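Local coordinates for protein protelomerase (Agrobacterium tumefaciens, PDB 4F43) that generates and protects the covalently closed hairpin ends of the linear chromosome, probably by cutting and rejoining DNA as telomere resolvases do, at residues 191-194 against 195-198; 281-284 against 285-289. The protein carries 1 engineered substitution. One frame throughout, in Å; residues are numbered along the deposited sequence.

Interaction 1: 191-194 against 195-198; sequences GTKF and GITY. With nucleotides of chain B.
Lys193 and Ile196 close a type II beta turn, with Phe194 and Gly195 at its two central positions. The turn's backbone bond runs from Ile196 N to Lys193 O; at 3.3 Å it is weak. Gly195 takes the positive phi (68°) of the third residue of such a turn, a place glycine commonly fills, and CB and CG of Phe194 rest against its N, CG standing anti to the Phe194 backbone N.

Side-chain packing centres on Lys193. Its chain bends at chi2 (-63°) and crosses the Tyr198 ring at about a right angle, its CD lying over one ring face near the rim. From CD the same chain meets the CG2 branch of Ile196 at 4.0 Å, while CG1 of Ile196 lies 3.8 Å from Thr192 O. Lys193 NZ stands 5.1 Å from the Tyr198 ring centroid, 24° off the normal, a long cation-pi approach that can attract only weakly.

The DNA is met by Thr192, whose methyl CG2 packs 3.7 Å from C5' of DC15 of chain B; OG1 makes a weak hydrogen bond to Gly189 N instead. The arrangement is a type II turn in the catalytic-domain loop between strands 177-180 and 198-201, touching the sugar of one nucleotide.

Interaction 2: 281-284 against 285-289; sequences VTKN and SYFAA
Lys283 O accepts the amide of Phe287, N to O 2.9 Å, and the Phe287 side chain crowds the same oxygen, with CD1 3.1 Å from it. This is one of four successive i to i+4 bonds in the first turns of helix 283-291: Tyr286 N to Thr282 O comes before it, and Ala288 N to Asn284 O, also 2.9 Å, and Ala289 N to Ser285 O follow. The first three are fairly straight at hydrogen.

Thr282 is the N-cap. With chi1 at 63°, OG1 sits between its own backbone N and carbonyl carbon and turns to the amide of Ser285, 3.4 Å from OG1 to Ser285 N, a weak capping bond. The CB of Ser285 lies alongside the same oxygen.

Lys283 and Phe287 run side by side, pointing the same way. The lysine chain is extended as far as CE and then bends at chi4 (-60°), which brings NZ to 3.5 Å from Phe287 CZ; farther down, CG meets CE1 of the ring. NZ also has a long, weak ion pair with Glu270 on helix 263-276. That helix receives Phe287 at Ala269 and Tyr286 at Tyr273 and Phe276. Asn284 turns its amide elsewhere, ND2 bonding Ser301 OG.

The chemistry implies a helix start in which the Thr282 cap meets Ser285 N weakly and, from Tyr286 on, amides are met by carbonyls four residues back, while Phe287 carries the buried packing and the ammonium of Lys283 lies near CZ and CE1 of that ring, with Glu270 as a distant, weak partner.

Both interactions are local contacts within the catalytic domain, their centres about 17 Å apart, and they follow one another along the chain. Neither is deep core: interaction 1 is partly buried beside the DNA, interaction 2 is a surface contact whose nearest atom is about 8 Å from the nucleic acid. Within 191-198 one weak turn bond joins the halves, whereas 281-289 has the successive i to i+4 backbone bonds of a helix N-terminus. A lysine lies against an aromatic ring in each, over a ring face in the first and near two ring carbons in the second. They also touch directly, where Tyr198 CE1 packs 3.8 Å from Ala289 O, joining the start of strand 198-201 to helix 283-291.

Interaction 1: 191-194 against 195-198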
# COMPACT_ATOMS: atom_id res chain seq x y z
N GLY A 191 8.40 -16.25 -4.71
CA GLY A 191 7.23 -16.80 -4.04
C GLY A 191 6.21 -15.75 -3.64
O GLY A 191 5.60 -15.85 -2.58
N THR A 192 6.02 -14.75 -4.49
CA THR A 192 5.03 -13.71 -4.24
C THR A 192 3.83 -13.88 -5.16
O THR A 192 3.83 -14.75 -6.03
CB THR A 192 5.62 -12.30 -4.42
OG1 THR A 192 5.94 -12.09 -5.81
CG2 THR A 192 6.88 -12.13 -3.58
N LYS A 193 2.81 -13.05 -4.96
CA LYS A 193 1.58 -13.15 -5.74
C LYS A 193 1.64 -12.32 -7.02
O LYS A 193 0.61 -11.82 -7.49
CB LYS A 193 0.38 -12.73 -4.89
CG LYS A 193 0.18 -13.56 -3.63
CD LYS A 193 -0.10 -15.02 -3.97
CE LYS A 193 -0.34 -15.83 -2.71
NZ LYS A 193 -0.54 -17.27 -3.01
N PHE A 194 2.83 -12.17 -7.58
CA PHE A 194 3.01 -11.42 -8.81
C PHE A 194 2.47 -12.20 -10.01
O PHE A 194 2.99 -13.26 -10.35
CB PHE A 194 4.48 -11.07 -9.03
CG PHE A 194 4.73 -10.28 -10.28
CD1 PHE A 194 4.42 -8.93 -10.34
CD2 PHE A 194 5.29 -10.88 -11.40
CE1 PHE A 194 4.66 -8.20 -11.49
CE2 PHE A 194 5.53 -10.15 -12.55
CZ PHE A 194 5.21 -8.81 -12.59
N GLY A 195 1.42 -11.66 -10.63
CA GLY A 195 0.79 -12.32 -11.76
C GLY A 195 0.09 -13.60 -11.35
O GLY A 195 -0.08 -14.52 -12.15
N ILE A 196 -0.33 -13.65 -10.09
CA ILE A 196 -0.98 -14.84 -9.54
C ILE A 196 -2.46 -14.59 -9.25
O ILE A 196 -2.81 -13.72 -8.45
CB ILE A 196 -0.29 -15.31 -8.25
CG1 ILE A 196 1.15 -15.75 -8.54
CG2 ILE A 196 -1.07 -16.45 -7.61
CD1 ILE A 196 1.25 -16.91 -9.52
N THR A 197 -3.32 -15.36 -9.90
CA THR A 197 -4.75 -15.29 -9.66
C THR A 197 -5.15 -16.27 -8.56
O THR A 197 -5.16 -17.48 -8.77
CB THR A 197 -5.56 -15.60 -10.93
OG1 THR A 197 -5.23 -16.92 -11.39
CG2 THR A 197 -5.24 -14.60 -12.02
N TYR A 198 -5.48 -15.74 -7.38
CA TYR A 198 -5.83 -16.59 -6.25
C TYR A 198 -7.19 -16.23 -5.66
O TYR A 198 -7.71 -15.13 -5.88
CB TYR A 198 -4.74 -16.55 -5.17
CG TYR A 198 -4.55 -15.20 -4.51
CD1 TYR A 198 -4.98 -14.98 -3.21
CD2 TYR A 198 -3.93 -14.15 -5.18
CE1 TYR A 198 -4.80 -13.76 -2.59
CE2 TYR A 198 -3.75 -12.92 -4.57
CZ TYR A 198 -4.19 -12.73 -3.27
OH TYR A 198 -4.02 -11.51 -2.66
P DC B 15 5.17 -9.78 -0.01
OP1 DC B 15 4.40 -10.07 -1.24
OP2 DC B 15 4.93 -10.57 1.22
O5' DC B 15 6.73 -9.86 -0.35
C5' DC B 15 7.24 -9.15 -1.48
C4' DC B 15 8.76 -9.00 -1.42
O4' DC B 15 9.13 -8.22 -0.26
C3' DC B 15 9.55 -10.31 -1.31
O3' DC B 15 10.73 -10.22 -2.10
C2' DC B 15 9.89 -10.36 0.17
C1' DC B 15 10.20 -8.89 0.39
N1 DC B 15 10.26 -8.48 1.81
C2 DC B 15 11.18 -7.51 2.20
O2 DC B 15 11.93 -7.02 1.34
N3 DC B 15 11.24 -7.14 3.50
C4 DC B 15 10.41 -7.70 4.39
N4 DC B 15 10.50 -7.31 5.66
C5 DC B 15 9.46 -8.70 4.00
C6 DC B 15 9.41 -9.06 2.72

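Interaction 2: 281-284 against 285-289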
# COMPACT_ATOMS: atom_id res chain seq x y z
N VAL A 281 -6.19 -24.23 10.72
CA VAL A 281 -5.24 -23.18 10.38
C VAL A 281 -5.16 -22.13 11.49
O VAL A 281 -6.10 -21.95 12.25
CB VAL A 281 -5.60 -22.50 9.05
CG1 VAL A 281 -5.53 -23.49 7.90
CG2 VAL A 281 -6.98 -21.87 9.13
N THR A 282 -4.02 -21.45 11.56
CA THR A 282 -3.84 -20.38 12.54
C THR A 282 -4.24 -19.04 11.95
O THR A 282 -4.53 -18.95 10.75
CB THR A 282 -2.38 -20.30 13.03
OG1 THR A 282 -1.53 -19.96 11.93
CG2 THR A 282 -1.94 -21.63 13.62
N LYS A 283 -4.27 -18.01 12.78
CA LYS A 283 -4.67 -16.68 12.35
C LYS A 283 -3.66 -16.11 11.36
O LYS A 283 -4.03 -15.54 10.33
CB LYS A 283 -4.80 -15.75 13.55
CG LYS A 283 -6.03 -14.85 13.52
CD LYS A 283 -6.13 -14.03 14.79
CE LYS A 283 -7.49 -13.37 14.92
NZ LYS A 283 -7.77 -12.45 13.79
N ASN A 284 -2.38 -16.27 11.67
CA ASN A 284 -1.30 -15.79 10.81
C ASN A 284 -1.35 -16.44 9.43
O ASN A 284 -1.13 -15.78 8.41
CB ASN A 284 0.06 -16.05 11.45
CG ASN A 284 0.17 -15.45 12.84
OD1 ASN A 284 0.00 -16.14 13.85
ND2 ASN A 284 0.46 -14.15 12.91
N SER A 285 -1.65 -17.73 9.40
CA SER A 285 -1.70 -18.48 8.15
C SER A 285 -2.85 -18.01 7.27
O SER A 285 -2.67 -17.79 6.07
CB SER A 285 -1.82 -19.98 8.43
OG SER A 285 -1.67 -20.73 7.23
N TYR A 286 -4.03 -17.86 7.86
CA TYR A 286 -5.20 -17.41 7.13
C TYR A 286 -5.01 -15.99 6.62
O TYR A 286 -5.36 -15.67 5.48
CB TYR A 286 -6.45 -17.50 8.01
CG TYR A 286 -7.74 -17.28 7.25
CD1 TYR A 286 -8.19 -18.22 6.33
CD2 TYR A 286 -8.50 -16.15 7.45
CE1 TYR A 286 -9.37 -18.03 5.63
CE2 TYR A 286 -9.68 -15.94 6.76
CZ TYR A 286 -10.11 -16.89 5.85
OH TYR A 286 -11.28 -16.69 5.16
N PHE A 287 -4.44 -15.14 7.48
CA PHE A 287 -4.12 -13.77 7.10
C PHE A 287 -3.18 -13.75 5.89
O PHE A 287 -3.44 -13.06 4.91
CB PHE A 287 -3.48 -13.03 8.27
CG PHE A 287 -4.48 -12.36 9.18
CD1 PHE A 287 -5.63 -13.03 9.57
CD2 PHE A 287 -4.26 -11.08 9.64
CE1 PHE A 287 -6.55 -12.42 10.40
CE2 PHE A 287 -5.17 -10.47 10.48
CZ PHE A 287 -6.32 -11.14 10.86
N ALA A 288 -2.10 -14.52 5.98
CA ALA A 288 -1.13 -14.60 4.89
C ALA A 288 -1.77 -15.13 3.61
O ALA A 288 -1.40 -14.74 2.51
CB ALA A 288 0.04 -15.47 5.30
N ALA A 289 -2.74 -16.03 3.77
CA ALA A 289 -3.41 -16.65 2.62
C ALA A 289 -4.33 -15.67 1.90
O ALA A 289 -4.29 -15.56 0.67
CB ALA A 289 -4.18 -17.88 3.07